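Local coordinates for ABC transporter, substrate binding protein (Polyamine) (Agrobacterium tumefaciens, PDB 4EUO) that binds gamma-aminobutyrate (GABA) as the periplasmic substrate-binding protein of an ABC transporter, probably delivering it to the membrane-bound part of the uptake system, at residues K156-D161 / N295-H300; Q251-M256 / I267-L272; D110-C115 / A194-V199. One frame throughout, in Å; residues are numbered along the deposited sequence. Where two conformers were deposited one is given.

In the fold
Going from the N terminus, the chain first meets contact 3, whose D110-C115 loop follows strand 96-107. It opens contact 1 at K156-D161 before A194-V199 returns to close contact 3, so contacts 1 and 3 cross. Contact 2 comes next in series: the end of helix 250-260 and the loop after it bring I267-L272 back against Q251-M256. Last, N295-H300 closes contact 1, leaving contact 2 wholly within its long span. Contact 1 ties the loop before helix 162-170 to helix 294-299, contact 2 fastens a helix to the segment after it, and contact 3 packs a loop on the central sheet. Their centres lie about 29 to 32 Å apart, and none touches another.

Contact 1 (K156-D161 / N295-H300); sequences KLYPLD and NYWAQH
Y296 is the bump here: its ring juts from helix 294-299 into a hollow shaped by Y158, P159 and L160. With CG anti to its backbone N (chi1 176°), it leaves the helix toward the loop. CD1 of Y158 stands over one face of this ring, 3.5 Å above its plane and offset toward the rim. The two rings meet obliquely, planes at 54° and centroids 5.1 Å apart. A cis peptide bond precedes P159, whose CB packs 3.4 Å from Y296 OH. The same OH accepts a bent hydrogen bond from L160 N, 3.3 Å long with an N-H...O angle of 142°. L160 fills the next gap: its CG meets Y296 CE2 at 3.8 Å, while CD1 reaches W297 NE1, also at 3.8 Å, L160 and W297 crossing at about a right angle. W297 NE1 hydrogen-bonds E144 OE2, the acceptor it shares with Y158 OH, so one carboxylate oxygen fixes the polar ends of both. W297 also touches helix 61-67 and helix 142-149. Aromatic packing against a cis-proline loop between helices 142-149 and 162-170 thus ties helix 294-299, next to last in the chain, into this periplasmic binding protein fold.

Contact 2 (Q251-M256 / I267-L272); sequences QAQADM and IESAKL
S269 and A254 sit at the tight heart of this contact, their CA atoms 4.9 Å apart, an approach made close by the small side chains on both sides. S269 turns its OG beside its own backbone N (chi1 -65°) and sets it 3.2 Å from Q253 CB. That hydroxyl is a hydrogen-bond donor to A250 O, one residue ahead of the helical segment, so the serine grips the helix by a backbone carbonyl as well as by packing. A254 CB lies alongside, 4.0 Å from L272 CB, and also faces S269 O. The amide of Q253 leads off from the contact to V265 N, S98 O and A247 O.

The outer side is looser. There Q251, bent at chi2, lays its OE1 against L272 CD1 at 3.5 Å, at an exposed margin. Its NE2 gives a hydrogen bond to D255 OD1 on the same helix, 3.0 Å long and nearly in the amide plane, though 32° out of the carboxylate plane. NE2 also donates to a water, which in turn donates to L272 O at 2.7 Å. D255 OD2 forms a salt bridge with K23 of helix 10-28.

No direct hydrogen bond joins the two segments. Their cohesion therefore comes from close packing of small groups inside and a water relay outside, with the serine bond to A250 O pinning the loop to the helix.

Contact 3 (D110-C115 / A194-V199); sequences DSVSAC and APFGSV
V112 and P195 make the apolar centre of this contact. The CG1 methyl of V112 presses on the proline ring, 3.4 Å from P195 CG, tighter than an ordinary carbon-carbon contact, and the two side chains approach at a slant. The same methyl also touches F196, 3.8 Å from CE2; the pyrrolidine and the aromatic ring lie side by side before it. V112 CG1 lies anti to its own carbonyl carbon (chi1 -66°), which directs it across to the strand. F196 carries its CG between its backbone N and carbonyl carbon, a crowded position, and its ring is further packed by P116, L122 and R132. A114 O adds only a distant approach to this ring.

The one polar side chain at the contact is that of S111. In the conformer given, its OG lies 3.4 Å from P195 CB, yet its hydrogen bond goes to N108 O, outside both segments. N108 also makes a backbone hydrogen bond to P195, so this residue, just after strand 96-107, is linked both to the loop and to the start of strand 196-200.

Covalent and sheet bonds frame the rest. C115 is joined to C107 by a disulfide, which ties the far end of the loop back to the end of strand 96-107. Strand 196-200 is bonded into the sheet between two neighbours: F196 and S198 pair with T133, and G197 pairs with G106.

Across the contact itself there is thus no hydrogen bond or ion pair. V112 packs the loop on the proline and phenylalanine by van der Waals contact, while its position is held by bonds made elsewhere: the disulfide at one end, and the N108 backbone at the other.

Contact 1 (K156-D161 / N295-H300)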
loop_
_atom_site.group_PDB
_atom_site.type_symbol
_atom_site.label_atom_id
_atom_site.label_comp_id
_atom_site.label_asym_id
_atom_site.label_seq_id
_atom_site.Cartn_x
_atom_site.Cartn_y
_atom_site.Cartn_z
ATOM N N LYS A 156 -1.487 -13.535 -17.174
ATOM C CA LYS A 156 -2.821 -14.117 -17.346
ATOM C C LYS A 156 -3.685 -14.027 -16.074
ATOM O O LYS A 156 -4.687 -14.723 -15.969
ATOM C CB LYS A 156 -2.715 -15.591 -17.788
ATOM C CG LYS A 156 -1.918 -15.794 -19.088
ATOM C CD LYS A 156 -2.812 -16.058 -20.297
ATOM C CE LYS A 156 -3.100 -17.529 -20.507
ATOM N NZ LYS A 156 -4.040 -17.749 -21.637
ATOM N N LEU A 157 -3.345 -13.136 -15.146
ATOM C CA LEU A 157 -4.111 -13.037 -13.908
ATOM C C LEU A 157 -5.503 -12.480 -14.088
ATOM O O LEU A 157 -6.407 -12.904 -13.382
ATOM C CB LEU A 157 -3.379 -12.141 -12.899
ATOM C CG LEU A 157 -2.182 -12.807 -12.239
ATOM C CD1 LEU A 157 -1.340 -11.758 -11.540
ATOM C CD2 LEU A 157 -2.623 -13.889 -11.217
ATOM N N TYR A 158 -5.668 -11.507 -14.996
ATOM C CA TYR A 158 -6.935 -10.810 -15.147
ATOM C C TYR A 158 -7.715 -11.218 -16.391
ATOM O O TYR A 158 -7.106 -11.381 -17.451
ATOM C CB TYR A 158 -6.736 -9.295 -15.129
ATOM C CG TYR A 158 -6.048 -8.821 -13.873
ATOM C CD1 TYR A 158 -6.756 -8.662 -12.694
ATOM C CD2 TYR A 158 -4.673 -8.604 -13.847
ATOM C CE1 TYR A 158 -6.124 -8.300 -11.510
ATOM C CE2 TYR A 158 -4.016 -8.283 -12.655
ATOM C CZ TYR A 158 -4.754 -8.124 -11.494
ATOM O OH TYR A 158 -4.119 -7.737 -10.339
ATOM N N PRO A 159 -9.043 -11.388 -16.298
ATOM C CA PRO A 159 -9.883 -11.225 -15.099
ATOM C C PRO A 159 -9.615 -12.296 -14.063
ATOM O O PRO A 159 -9.293 -13.426 -14.398
ATOM C CB PRO A 159 -11.313 -11.296 -15.651
ATOM C CG PRO A 159 -11.191 -12.175 -16.868
ATOM C CD PRO A 159 -9.841 -11.831 -17.467
ATOM N N LEU A 160 -9.749 -11.944 -12.802
ATOM C CA LEU A 160 -9.422 -12.873 -11.742
ATOM C C LEU A 160 -10.319 -14.091 -11.705
ATOM O O LEU A 160 -11.531 -13.949 -11.807
ATOM C CB LEU A 160 -9.518 -12.171 -10.391
ATOM C CG LEU A 160 -8.534 -11.031 -10.158
ATOM C CD1 LEU A 160 -8.939 -10.278 -8.901
ATOM C CD2 LEU A 160 -7.069 -11.511 -10.119
ATOM N N ASP A 161 -9.729 -15.278 -11.495
ATOM C CA ASP A 161 -10.504 -16.486 -11.272
ATOM C C ASP A 161 -10.646 -16.623 -9.743
ATOM O O ASP A 161 -9.797 -17.219 -9.056
ATOM C CB ASP A 161 -9.819 -17.685 -11.903
ATOM C CG ASP A 161 -10.635 -18.951 -11.860
ATOM O OD1 ASP A 161 -11.549 -19.034 -11.009
ATOM O OD2 ASP A 161 -10.253 -19.917 -12.565
ATOM N N ASN A 295 -6.989 -0.693 -11.564
ATOM C CA ASN A 295 -8.166 -0.235 -12.297
ATOM C C ASN A 295 -9.181 -1.376 -12.426
ATOM O O ASN A 295 -10.384 -1.168 -12.258
ATOM C CB ASN A 295 -7.748 0.301 -13.643
ATOM C CG ASN A 295 -7.029 1.617 -13.509
ATOM O OD1 ASN A 295 -5.994 1.852 -14.143
ATOM N ND2 ASN A 295 -7.545 2.492 -12.649
ATOM N N TYR A 296 -8.696 -2.589 -12.636
ATOM C CA TYR A 296 -9.569 -3.750 -12.673
ATOM C C TYR A 296 -10.277 -3.895 -11.331
ATOM O O TYR A 296 -11.500 -4.068 -11.269
ATOM C CB TYR A 296 -8.760 -5.030 -12.955
ATOM C CG TYR A 296 -9.617 -6.265 -12.908
ATOM C CD1 TYR A 296 -10.305 -6.699 -14.035
ATOM C CD2 TYR A 296 -9.731 -7.018 -11.736
ATOM C CE1 TYR A 296 -11.114 -7.822 -13.990
ATOM C CE2 TYR A 296 -10.539 -8.135 -11.677
ATOM C CZ TYR A 296 -11.223 -8.540 -12.808
ATOM O OH TYR A 296 -12.032 -9.625 -12.727
ATOM N N TRP A 297 -9.517 -3.792 -10.232
ATOM C CA TRP A 297 -10.108 -3.867 -8.914
ATOM C C TRP A 297 -11.096 -2.714 -8.688
ATOM O O TRP A 297 -12.192 -2.956 -8.153
ATOM C CB TRP A 297 -9.012 -3.862 -7.837
ATOM C CG TRP A 297 -8.495 -5.232 -7.526
ATOM C CD1 TRP A 297 -7.577 -5.959 -8.232
ATOM C CD2 TRP A 297 -8.855 -6.019 -6.395
ATOM N NE1 TRP A 297 -7.324 -7.154 -7.590
ATOM C CE2 TRP A 297 -8.090 -7.211 -6.448
ATOM C CE3 TRP A 297 -9.673 -5.793 -5.285
ATOM C CZ2 TRP A 297 -8.154 -8.182 -5.448
ATOM C CZ3 TRP A 297 -9.727 -6.744 -4.286
ATOM C CH2 TRP A 297 -8.980 -7.924 -4.373
ATOM N N ALA A 298 -10.766 -1.490 -9.113
ATOM C CA ALA A 298 -11.680 -0.358 -8.906
ATOM C C ALA A 298 -13.023 -0.640 -9.603
ATOM O O ALA A 298 -14.071 -0.366 -9.026
ATOM C CB ALA A 298 -11.074 0.892 -9.499
ATOM N N GLN A 299 -12.983 -1.258 -10.792
ATOM C CA GLN A 299 -14.219 -1.525 -11.580
ATOM C C GLN A 299 -15.069 -2.611 -10.946
ATOM O O GLN A 299 -16.274 -2.683 -11.245
ATOM C CB GLN A 299 -13.858 -1.940 -13.016
ATOM C CG GLN A 299 -13.244 -0.822 -13.855
ATOM C CD GLN A 299 -12.834 -1.249 -15.274
ATOM O OE1 GLN A 299 -11.749 -0.932 -15.765
ATOM N NE2 GLN A 299 -13.680 -1.963 -15.984
ATOM N N HIS A 300 -14.483 -3.478 -10.108
ATOM C CA HIS A 300 -15.186 -4.619 -9.522
ATOM C C HIS A 300 -15.049 -4.592 -8.002
ATOM O O HIS A 300 -15.222 -5.622 -7.338
ATOM C CB HIS A 300 -14.541 -5.924 -10.050
ATOM C CG HIS A 300 -14.472 -6.033 -11.556
ATOM N ND1 HIS A 300 -15.451 -6.680 -12.308
ATOM C CD2 HIS A 300 -13.524 -5.577 -12.397
ATOM C CE1 HIS A 300 -15.063 -6.567 -13.576
ATOM N NE2 HIS A 300 -13.906 -5.912 -13.681
#

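Contact 2 (Q251-M256 / I267-L272)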
loop_
_atom_site.group_PDB
_atom_site.type_symbol
_atom_site.label_atom_id
_atom_site.label_comp_id
_atom_site.label_asym_id
_atom_site.label_seq_id
_atom_site.Cartn_x
_atom_site.Cartn_y
_atom_site.Cartn_z
ATOM N N GLN A 251 11.510 16.571 -4.560
ATOM C CA GLN A 251 12.310 16.367 -3.359
ATOM C C GLN A 251 11.518 15.664 -2.257
ATOM O O GLN A 251 12.054 14.769 -1.614
ATOM C CB GLN A 251 12.925 17.693 -2.840
ATOM C CG GLN A 251 14.030 17.490 -1.803
ATOM C CD GLN A 251 15.253 16.773 -2.318
ATOM O OE1 GLN A 251 15.955 17.244 -3.227
ATOM N NE2 GLN A 251 15.563 15.643 -1.715
ATOM N N ALA A 252 10.258 16.082 -2.043
ATOM C CA ALA A 252 9.368 15.481 -1.048
ATOM C C ALA A 252 9.187 13.980 -1.339
ATOM O O ALA A 252 9.243 13.180 -0.402
ATOM C CB ALA A 252 8.029 16.191 -1.058
ATOM N N GLN A 253 9.052 13.605 -2.621
ATOM C CA GLN A 253 8.893 12.192 -2.971
ATOM C C GLN A 253 10.207 11.418 -2.772
ATOM O O GLN A 253 10.221 10.265 -2.297
ATOM C CB GLN A 253 8.403 12.063 -4.398
ATOM C CG GLN A 253 6.906 12.291 -4.521
ATOM C CD GLN A 253 6.147 11.066 -4.046
ATOM O OE1 GLN A 253 6.476 9.954 -4.454
ATOM N NE2 GLN A 253 5.127 11.243 -3.183
ATOM N N ALA A 254 11.347 12.041 -3.153
ATOM C CA ALA A 254 12.628 11.381 -2.938
ATOM C C ALA A 254 12.838 11.175 -1.433
ATOM O O ALA A 254 13.314 10.131 -1.029
ATOM C CB ALA A 254 13.759 12.254 -3.510
ATOM N N ASP A 255 12.487 12.165 -0.602
ATOM C CA ASP A 255 12.672 12.015 0.844
ATOM C C ASP A 255 11.765 10.953 1.436
ATOM O O ASP A 255 12.221 10.179 2.269
ATOM C CB ASP A 255 12.488 13.368 1.561
ATOM C CG ASP A 255 13.561 14.407 1.196
ATOM O OD1 ASP A 255 14.566 14.028 0.549
ATOM O OD2 ASP A 255 13.332 15.584 1.461
ATOM N N MET A 256 10.529 10.840 0.946
ATOM C CA MET A 256 9.608 9.791 1.405
ATOM C C MET A 256 10.223 8.430 1.028
ATOM O O MET A 256 10.254 7.500 1.832
ATOM C CB MET A 256 8.255 10.011 0.725
ATOM C CG MET A 256 7.212 8.906 0.981
ATOM S SD MET A 256 7.442 7.438 -0.075
ATOM C CE MET A 256 7.339 8.167 -1.716
ATOM N N ILE A 267 8.474 11.627 -11.372
ATOM C CA ILE A 267 9.489 11.164 -12.324
ATOM C C ILE A 267 10.833 11.847 -12.214
ATOM O O ILE A 267 11.811 11.327 -12.771
ATOM C CB ILE A 267 8.912 11.185 -13.744
ATOM C CG1 ILE A 267 8.822 12.648 -14.284
ATOM C CG2 ILE A 267 7.552 10.461 -13.746
ATOM C CD1 ILE A 267 7.920 12.827 -15.449
ATOM N N GLU A 268 10.921 12.923 -11.446
ATOM C CA GLU A 268 12.198 13.608 -11.253
ATOM C C GLU A 268 12.799 13.351 -9.881
ATOM O O GLU A 268 13.771 14.007 -9.502
ATOM C CB GLU A 268 12.056 15.102 -11.557
ATOM C CG GLU A 268 11.578 15.313 -12.985
ATOM C CD GLU A 268 11.718 16.686 -13.597
ATOM O OE1 GLU A 268 11.944 17.665 -12.851
ATOM O OE2 GLU A 268 11.549 16.783 -14.834
ATOM N N SER A 269 12.246 12.367 -9.118
ATOM C CA SER A 269 12.741 12.048 -7.780
ATOM C C SER A 269 13.963 11.129 -7.747
ATOM O O SER A 269 14.829 11.337 -6.908
ATOM C CB SER A 269 11.646 11.401 -6.943
ATOM O OG SER A 269 10.614 12.340 -6.727
ATOM N N ALA A 270 14.000 10.069 -8.593
ATOM C CA ALA A 270 15.072 9.059 -8.564
ATOM C C ALA A 270 16.474 9.658 -8.597
ATOM O O ALA A 270 17.339 9.272 -7.804
ATOM C CB ALA A 270 14.908 8.054 -9.697
ATOM N N LYS A 271 16.652 10.654 -9.441
ATOM C CA LYS A 271 17.929 11.339 -9.607
ATOM C C LYS A 271 18.435 12.070 -8.347
ATOM O O LYS A 271 19.625 12.370 -8.251
ATOM C CB LYS A 271 17.862 12.275 -10.808
ATOM C CG LYS A 271 16.983 13.482 -10.624
ATOM C CD LYS A 271 17.035 14.304 -11.879
ATOM C CE LYS A 271 16.167 15.513 -11.842
ATOM N NZ LYS A 271 15.924 16.010 -13.221
ATOM N N LEU A 272 17.543 12.346 -7.383
ATOM C CA LEU A 272 17.899 13.042 -6.151
ATOM C C LEU A 272 18.314 12.082 -5.068
ATOM O O LEU A 272 18.815 12.491 -4.015
ATOM C CB LEU A 272 16.709 13.890 -5.653
ATOM C CG LEU A 272 16.077 14.872 -6.623
ATOM C CD1 LEU A 272 14.798 15.490 -6.014
ATOM C CD2 LEU A 272 17.052 16.007 -7.020
HETATM O O HOH W 1 17.611 13.514 -1.793
#

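Contact 3 (D110-C115 / A194-V199)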
loop_
_atom_site.group_PDB
_atom_site.type_symbol
_atom_site.label_atom_id
_atom_site.label_comp_id
_atom_site.label_asym_id
_atom_site.label_seq_id
_atom_site.Cartn_x
_atom_site.Cartn_y
_atom_site.Cartn_z
ATOM N N ASP A 110 15.794 -16.309 11.135
ATOM C CA ASP A 110 16.382 -17.086 12.222
ATOM C C ASP A 110 15.392 -17.888 13.036
ATOM O O ASP A 110 15.824 -18.689 13.865
ATOM C CB ASP A 110 17.263 -16.182 13.103
ATOM C CG ASP A 110 18.519 -15.658 12.422
ATOM O OD1 ASP A 110 18.926 -16.239 11.374
ATOM O OD2 ASP A 110 19.092 -14.674 12.924
ATOM N N SER A 111 14.071 -17.714 12.793
ATOM C CA SER A 111 13.033 -18.424 13.535
ATOM C C SER A 111 12.465 -19.628 12.797
ATOM O O SER A 111 11.615 -20.341 13.337
ATOM C CB SER A 111 11.899 -17.466 13.884
ATOM O OG SER A 111 11.238 -17.073 12.694
ATOM N N VAL A 112 12.880 -19.821 11.532
ATOM C CA VAL A 112 12.349 -20.903 10.726
ATOM C C VAL A 112 13.477 -21.738 10.130
ATOM O O VAL A 112 14.587 -21.229 9.938
ATOM C CB VAL A 112 11.394 -20.385 9.610
ATOM C CG1 VAL A 112 10.137 -19.759 10.204
ATOM C CG2 VAL A 112 12.092 -19.412 8.663
ATOM N N SER A 113 13.150 -22.965 9.725
ATOM C CA SER A 113 14.126 -23.827 9.074
ATOM C C SER A 113 14.510 -23.225 7.717
ATOM O O SER A 113 15.685 -23.189 7.360
ATOM C CB SER A 113 13.541 -25.218 8.877
ATOM O OG SER A 113 14.502 -25.979 8.168
ATOM N N ALA A 114 13.514 -22.696 6.977
ATOM C CA ALA A 114 13.791 -22.123 5.659
ATOM C C ALA A 114 12.769 -21.038 5.343
ATOM O O ALA A 114 11.570 -21.240 5.599
ATOM C CB ALA A 114 13.704 -23.217 4.594
ATOM N N CYS A 115 13.236 -19.942 4.737
ATOM C CA CYS A 115 12.287 -18.907 4.290
ATOM C C CYS A 115 11.684 -19.303 2.959
ATOM O O CYS A 115 12.427 -19.614 2.025
ATOM C CB CYS A 115 12.982 -17.572 4.127
ATOM S SG CYS A 115 13.456 -16.814 5.683
ATOM N N ALA A 194 3.821 -15.419 13.143
ATOM C CA ALA A 194 3.644 -15.835 11.740
ATOM C C ALA A 194 4.905 -15.372 11.084
ATOM O O ALA A 194 5.035 -14.221 10.673
ATOM C CB ALA A 194 2.422 -15.202 11.114
ATOM N N PRO A 195 5.930 -16.241 11.090
ATOM C CA PRO A 195 7.274 -15.795 10.720
ATOM C C PRO A 195 7.527 -15.477 9.263
ATOM O O PRO A 195 8.593 -14.973 8.913
ATOM C CB PRO A 195 8.171 -16.931 11.213
ATOM C CG PRO A 195 7.289 -18.134 11.095
ATOM C CD PRO A 195 5.930 -17.641 11.552
ATOM N N PHE A 196 6.544 -15.735 8.410
ATOM C CA PHE A 196 6.654 -15.345 7.014
ATOM C C PHE A 196 5.274 -15.040 6.476
ATOM O O PHE A 196 4.271 -15.471 7.040
ATOM C CB PHE A 196 7.444 -16.359 6.146
ATOM C CG PHE A 196 7.143 -17.814 6.425
ATOM C CD1 PHE A 196 5.904 -18.359 6.117
ATOM C CD2 PHE A 196 8.102 -18.642 6.998
ATOM C CE1 PHE A 196 5.621 -19.708 6.384
ATOM C CE2 PHE A 196 7.825 -20.002 7.232
ATOM C CZ PHE A 196 6.593 -20.520 6.924
ATOM N N GLY A 197 5.232 -14.254 5.417
ATOM C CA GLY A 197 3.969 -13.895 4.822
ATOM C C GLY A 197 4.141 -12.862 3.751
ATOM O O GLY A 197 5.266 -12.447 3.444
ATOM N N SER A 198 3.003 -12.463 3.201
ATOM C CA SER A 198 2.950 -11.438 2.149
ATOM C C SER A 198 2.714 -10.088 2.808
ATOM O O SER A 198 1.657 -9.880 3.408
ATOM C CB SER A 198 1.836 -11.741 1.177
ATOM O OG SER A 198 1.803 -10.666 0.248
ATOM N N VAL A 199 3.692 -9.202 2.740
ATOM C CA VAL A 199 3.671 -7.953 3.483
ATOM C C VAL A 199 4.076 -6.784 2.612
ATOM O O VAL A 199 4.709 -6.954 1.560
ATOM C CB VAL A 199 4.645 -8.039 4.709
ATOM C CG1 VAL A 199 4.181 -9.131 5.685
ATOM C CG2 VAL A 199 6.067 -8.347 4.247
#